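Cellulose-binding protein (Saccharophagus degradans, PDB 2YHG) probably binds polysaccharide and may hydrolyse glycosidic bonds, the present chain being the C-terminal part that carries its nucleoside hydrolase-like domain. Local coordinates at residues A[87-90]-A[91-95]; A[218-221]-A[222-226]. One frame throughout, in Å; residues are numbered along the deposited sequence.

Overall arrangement
Followed from the N terminus, the chain first lays down strand 30-35 and strand 58-64 of a parallel sheet, then runs through helix 77-93, in whose C-terminal part contact 1 joins 87-90 to 91-95. The sheet is completed through strand 203-207 before helix 217-225 carries contact 2, between 218-221 and 222-226. Each contact closes only a helical turn, and the two follow in series, neither nested nor crossed. The centres of contact 1 and contact 2 lie about 19 Å apart, and the two do not touch. Helix 308-323 relates them: Leu-93 of contact 1 packs on Trp-321 and Ala-322, whereas Tyr-219 and Ile-224 of contact 2 pack on Phe-315.

Contact 1 (A[87-90]-A[91-95]); sequences SQAY and PNLSK
The carbonyl of Tyr-90 is taken up twice by Ser-94, a compact example of one carbonyl satisfied by both the N-H and the hydroxyl of the same residue. Ser-94 N reaches Tyr-90 O at 2.9 Å in the ordinary i to i+4 bond, and Ser-94 OG donates to Tyr-90 O at 2.9 Å as well. The two donors come from opposite faces of the carbonyl plane. The serine hydroxyl can fold back because its chi1 of 60° sets OG between its own N and carbonyl carbon. One residue earlier, Leu-93 N gives Ala-89 O a nearly straight bond, 174° at the hydrogen, lying in the carbonyl plane.

Pro-91 has no N-H to offer, and its ring CD instead sits 3.4 Å from Ser-87 O, whose usual i+4 donor is thereby missing; the helix kinks here. Tyr-90 swings its ring clear of the backbone N (chi1 172°), and Ser-94 CB lies over one face, offset toward the rim. On the buried flank, Ala-89 CB meets Leu-93 CD1 at 4.1 Å, and Leu-93 goes on to Trp-321. Among the polar side chains, Ser-87 OG bonds Asn-84 O and Asn-92 ND2 bonds Ala-322 O, tying this turn to helix 308-323. The whole is a proline-kinked turn of an alpha helix, with a serine hydroxyl bonded back to the i-4 carbonyl.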
loop_
_atom_site.group_PDB
_atom_site.type_symbol
_atom_site.label_atom_id
_atom_site.label_comp_id
_atom_site.label_asym_id
_atom_site.label_seq_id
_atom_site.Cartn_x
_atom_site.Cartn_y
_atom_site.Cartn_z
ATOM N N SER A 87 -4.284 -18.807 10.506
ATOM C CA SER A 87 -3.999 -20.211 10.284
ATOM C C SER A 87 -5.289 -21.020 10.098
ATOM O O SER A 87 -5.316 -22.014 9.359
ATOM C CB SER A 87 -3.131 -20.783 11.398
ATOM O OG SER A 87 -3.881 -21.031 12.576
ATOM N N GLN A 88 -6.374 -20.606 10.733
ATOM C CA GLN A 88 -7.657 -21.272 10.539
ATOM C C GLN A 88 -8.300 -20.948 9.190
ATOM O O GLN A 88 -8.982 -21.793 8.623
ATOM C CB GLN A 88 -8.612 -20.906 11.674
ATOM C CG GLN A 88 -8.123 -21.342 13.040
ATOM C CD GLN A 88 -8.948 -20.758 14.170
ATOM O OE1 GLN A 88 -10.178 -20.867 14.165
ATOM N NE2 GLN A 88 -8.313 -19.955 15.006
ATOM N N ALA A 89 -8.051 -19.744 8.674
ATOM C CA ALA A 89 -8.610 -19.286 7.395
ATOM C C ALA A 89 -7.778 -19.751 6.192
ATOM O O ALA A 89 -8.272 -19.833 5.070
ATOM C CB ALA A 89 -8.722 -17.765 7.379
ATOM N N TYR A 90 -6.503 -19.984 6.416
ATOM C CA TYR A 90 -5.540 -20.241 5.348
ATOM C C TYR A 90 -5.915 -21.408 4.415
ATOM O O TYR A 90 -5.770 -21.272 3.210
ATOM C CB TYR A 90 -4.159 -20.456 5.945
ATOM C CG TYR A 90 -3.117 -20.924 4.958
ATOM C CD1 TYR A 90 -2.522 -20.054 4.055
ATOM C CD2 TYR A 90 -2.760 -22.258 4.897
ATOM C CE1 TYR A 90 -1.586 -20.521 3.118
ATOM C CE2 TYR A 90 -1.869 -22.725 3.958
ATOM C CZ TYR A 90 -1.301 -21.869 3.060
ATOM O OH TYR A 90 -0.394 -22.348 2.141
ATOM N N PRO A 91 -6.492 -22.500 4.945
ATOM C CA PRO A 91 -6.880 -23.581 4.024
ATOM C C PRO A 91 -7.888 -23.113 2.993
ATOM O O PRO A 91 -7.860 -23.535 1.845
ATOM C CB PRO A 91 -7.432 -24.671 4.964
ATOM C CG PRO A 91 -6.596 -24.459 6.239
ATOM C CD PRO A 91 -6.511 -22.947 6.350
ATOM N N ASN A 92 -8.839 -22.293 3.404
ATOM C CA ASN A 92 -9.788 -21.729 2.464
ATOM C C ASN A 92 -9.154 -20.664 1.573
ATOM O O ASN A 92 -9.331 -20.673 0.388
ATOM C CB ASN A 92 -10.993 -21.134 3.170
ATOM C CG ASN A 92 -11.879 -22.181 3.823
ATOM O OD1 ASN A 92 -11.873 -23.358 3.426
ATOM N ND2 ASN A 92 -12.679 -21.753 4.785
ATOM N N LEU A 93 -8.455 -19.697 2.155
ATOM C CA LEU A 93 -7.861 -18.618 1.372
ATOM C C LEU A 93 -7.073 -19.189 0.223
ATOM O O LEU A 93 -7.120 -18.677 -0.898
ATOM C CB LEU A 93 -6.958 -17.736 2.251
ATOM C CG LEU A 93 -7.713 -16.851 3.254
ATOM C CD1 LEU A 93 -6.700 -16.228 4.221
ATOM C CD2 LEU A 93 -8.509 -15.773 2.574
ATOM N N SER A 94 -6.284 -20.215 0.509
ATOM C CA SER A 94 -5.384 -20.778 -0.476
ATOM C C SER A 94 -6.114 -21.516 -1.603
ATOM O O SER A 94 -5.491 -21.851 -2.604
ATOM C CB SER A 94 -4.361 -21.680 0.203
ATOM O OG SER A 94 -4.983 -22.732 0.888
ATOM N N LYS A 95 -7.423 -21.715 -1.476
ATOM C CA LYS A 95 -8.212 -22.269 -2.582
ATOM C C LYS A 95 -8.678 -21.180 -3.528
ATOM O O LYS A 95 -9.175 -21.498 -4.608
ATOM C CB LYS A 95 -9.444 -23.009 -2.066
ATOM C CG LYS A 95 -9.111 -24.117 -1.121
ATOM C CD LYS A 95 -9.177 -25.452 -1.785
#

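Contact 2 (A[218-221]-A[222-226])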
loop_
_atom_site.group_PDB
_atom_site.type_symbol
_atom_site.label_atom_id
_atom_site.label_comp_id
_atom_site.label_asym_id
_atom_site.label_seq_id
_atom_site.Cartn_x
_atom_site.Cartn_y
_atom_site.Cartn_z
ATOM N N SER A 218 -21.764 -0.920 9.937
ATOM C CA SER A 218 -22.660 -1.995 9.493
ATOM C C SER A 218 -22.053 -2.867 8.419
ATOM O O SER A 218 -22.206 -4.082 8.436
ATOM C CB SER A 218 -23.945 -1.403 8.938
ATOM O OG SER A 218 -24.766 -2.444 8.444
ATOM N N TYR A 219 -21.356 -2.253 7.459
ATOM C CA TYR A 219 -20.587 -3.018 6.471
ATOM C C TYR A 219 -19.649 -3.966 7.199
ATOM O O TYR A 219 -19.497 -5.127 6.863
ATOM C CB TYR A 219 -19.826 -2.059 5.556
ATOM C CG TYR A 219 -18.687 -2.699 4.787
ATOM C CD1 TYR A 219 -17.457 -2.862 5.385
ATOM C CD2 TYR A 219 -18.823 -3.072 3.461
ATOM C CE1 TYR A 219 -16.371 -3.344 4.693
ATOM C CE2 TYR A 219 -17.730 -3.610 2.745
ATOM C CZ TYR A 219 -16.500 -3.739 3.365
ATOM O OH TYR A 219 -15.360 -4.174 2.714
ATOM N N LEU A 220 -18.942 -3.450 8.190
ATOM C CA LEU A 220 -17.957 -4.264 8.884
ATOM C C LEU A 220 -18.665 -5.434 9.583
ATOM O O LEU A 220 -18.217 -6.570 9.518
ATOM C CB LEU A 220 -17.166 -3.430 9.902
ATOM C CG LEU A 220 -16.289 -2.335 9.266
ATOM C CD1 LEU A 220 -15.726 -1.437 10.363
ATOM C CD2 LEU A 220 -15.203 -2.945 8.410
ATOM N N ASP A 221 -19.757 -5.151 10.279
ATOM C CA ASP A 221 -20.460 -6.193 10.996
ATOM C C ASP A 221 -20.969 -7.284 10.050
ATOM O O ASP A 221 -20.841 -8.465 10.345
ATOM C CB ASP A 221 -21.621 -5.549 11.751
ATOM C CG ASP A 221 -22.349 -6.512 12.657
ATOM O OD1 ASP A 221 -21.718 -7.151 13.508
ATOM O OD2 ASP A 221 -23.584 -6.455 12.640
ATOM N N ASN A 222 -21.560 -6.867 8.933
ATOM C CA ASN A 222 -22.190 -7.817 8.038
ATOM C C ASN A 222 -21.239 -8.559 7.124
ATOM O O ASN A 222 -21.441 -9.746 6.869
ATOM C CB ASN A 222 -23.276 -7.136 7.230
ATOM C CG ASN A 222 -24.449 -6.712 8.087
ATOM O OD1 ASN A 222 -24.866 -5.570 8.047
ATOM N ND2 ASN A 222 -25.042 -7.661 8.794
ATOM N N HIS A 223 -20.239 -7.869 6.575
ATOM C CA HIS A 223 -19.386 -8.452 5.535
ATOM C C HIS A 223 -18.055 -8.950 6.040
ATOM O O HIS A 223 -17.404 -9.749 5.376
ATOM C CB HIS A 223 -19.152 -7.483 4.378
ATOM C CG HIS A 223 -20.399 -7.193 3.621
ATOM N ND1 HIS A 223 -21.143 -8.167 2.996
ATOM C CD2 HIS A 223 -21.047 -6.023 3.421
ATOM C CE1 HIS A 223 -22.217 -7.609 2.473
ATOM N NE2 HIS A 223 -22.155 -6.303 2.663
ATOM N N ILE A 224 -17.608 -8.454 7.202
ATOM C CA ILE A 224 -16.263 -8.702 7.698
ATOM C C ILE A 224 -16.283 -9.514 8.998
ATOM O O ILE A 224 -15.830 -10.639 9.044
ATOM C CB ILE A 224 -15.439 -7.393 7.857
ATOM C CG1 ILE A 224 -15.507 -6.512 6.591
ATOM C CG2 ILE A 224 -14.008 -7.723 8.262
ATOM C CD1 ILE A 224 -15.025 -7.133 5.295
ATOM N N GLN A 225 -16.840 -8.918 10.047
ATOM C CA GLN A 225 -16.702 -9.446 11.392
ATOM C C GLN A 225 -17.429 -10.766 11.608
ATOM O O GLN A 225 -17.058 -11.558 12.459
ATOM C CB GLN A 225 -17.192 -8.385 12.374
ATOM C CG GLN A 225 -16.273 -7.175 12.398
ATOM C CD GLN A 225 -16.793 -6.053 13.234
ATOM O OE1 GLN A 225 -17.869 -5.535 12.966
ATOM N NE2 GLN A 225 -16.032 -5.655 14.247
ATOM N N SER A 226 -18.464 -11.004 10.805
ATOM C CA SER A 226 -19.245 -12.220 10.862
ATOM C C SER A 226 -18.581 -13.376 10.151
ATOM O O SER A 226 -19.103 -14.486 10.195
ATOM C CB SER A 226 -20.620 -11.961 10.275
ATOM O OG SER A 226 -20.456 -11.558 8.937
HETATM O O HOH W 1 -19.715 -6.089 15.072
#
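Asp-221 and Gln-225, one turn apart, face a common water, which lies 2.8 Å from Asp-221 OD1 and 2.9 Å from Gln-225 OE1 and can donate to either; other acceptors compete for its protons, so the bridge need not hold all the time. The amide reaches back along the helix: Gln-225 runs extended beyond CG (chi2 174°), bringing OE1 over the backbone of Asp-221, 3.3 Å from Asp-221 CA. At its other end NE2 is held by Asn-236 OD1 and Tyr-234 O, which together fix the rotation of the amide.

Asn-222 takes part through its backbone at both ends. Asn-222 N makes an ordinary i to i+4 bond to Ser-218 O at 2.9 Å, and Asn-222 O receives Ser-226 OG from above its carbonyl plane.

Tyr-219 carries another flank, and Tyr-219 O accepts His-223 N in a second ordinary turn. With CG anti to N (chi1 162°), its ring lies beside His-223, which turns an edge toward the tyrosine face in an offset edge-to-face pair; the centroids are 5.5 Å apart and the planes 60° from parallel. Tyr-219 CD2 and His-223 CD2 approach to 3.7 Å. Ile-224 slants past the same ring, CG1 standing 3.8 Å from Tyr-219 CE1, while Leu-220 CD2 lies at the ring edge in its plane. The phenol bonds His-312 O, anchoring the ring to helix 308-323.

The next turn is wider. Leu-220 O accepts both Ile-224 N, a bent bond from above its carbonyl plane, and Gln-225 N, a straight i to i+5 bond at 2.8 Å. This pi-type turn lies toward the C-terminal part of helix 217-225, beside two metal sites: Gln-225 belongs to a magnesium site with Gly-228, and His-223 lies near the zinc ion bound by His-227 and Asp-320.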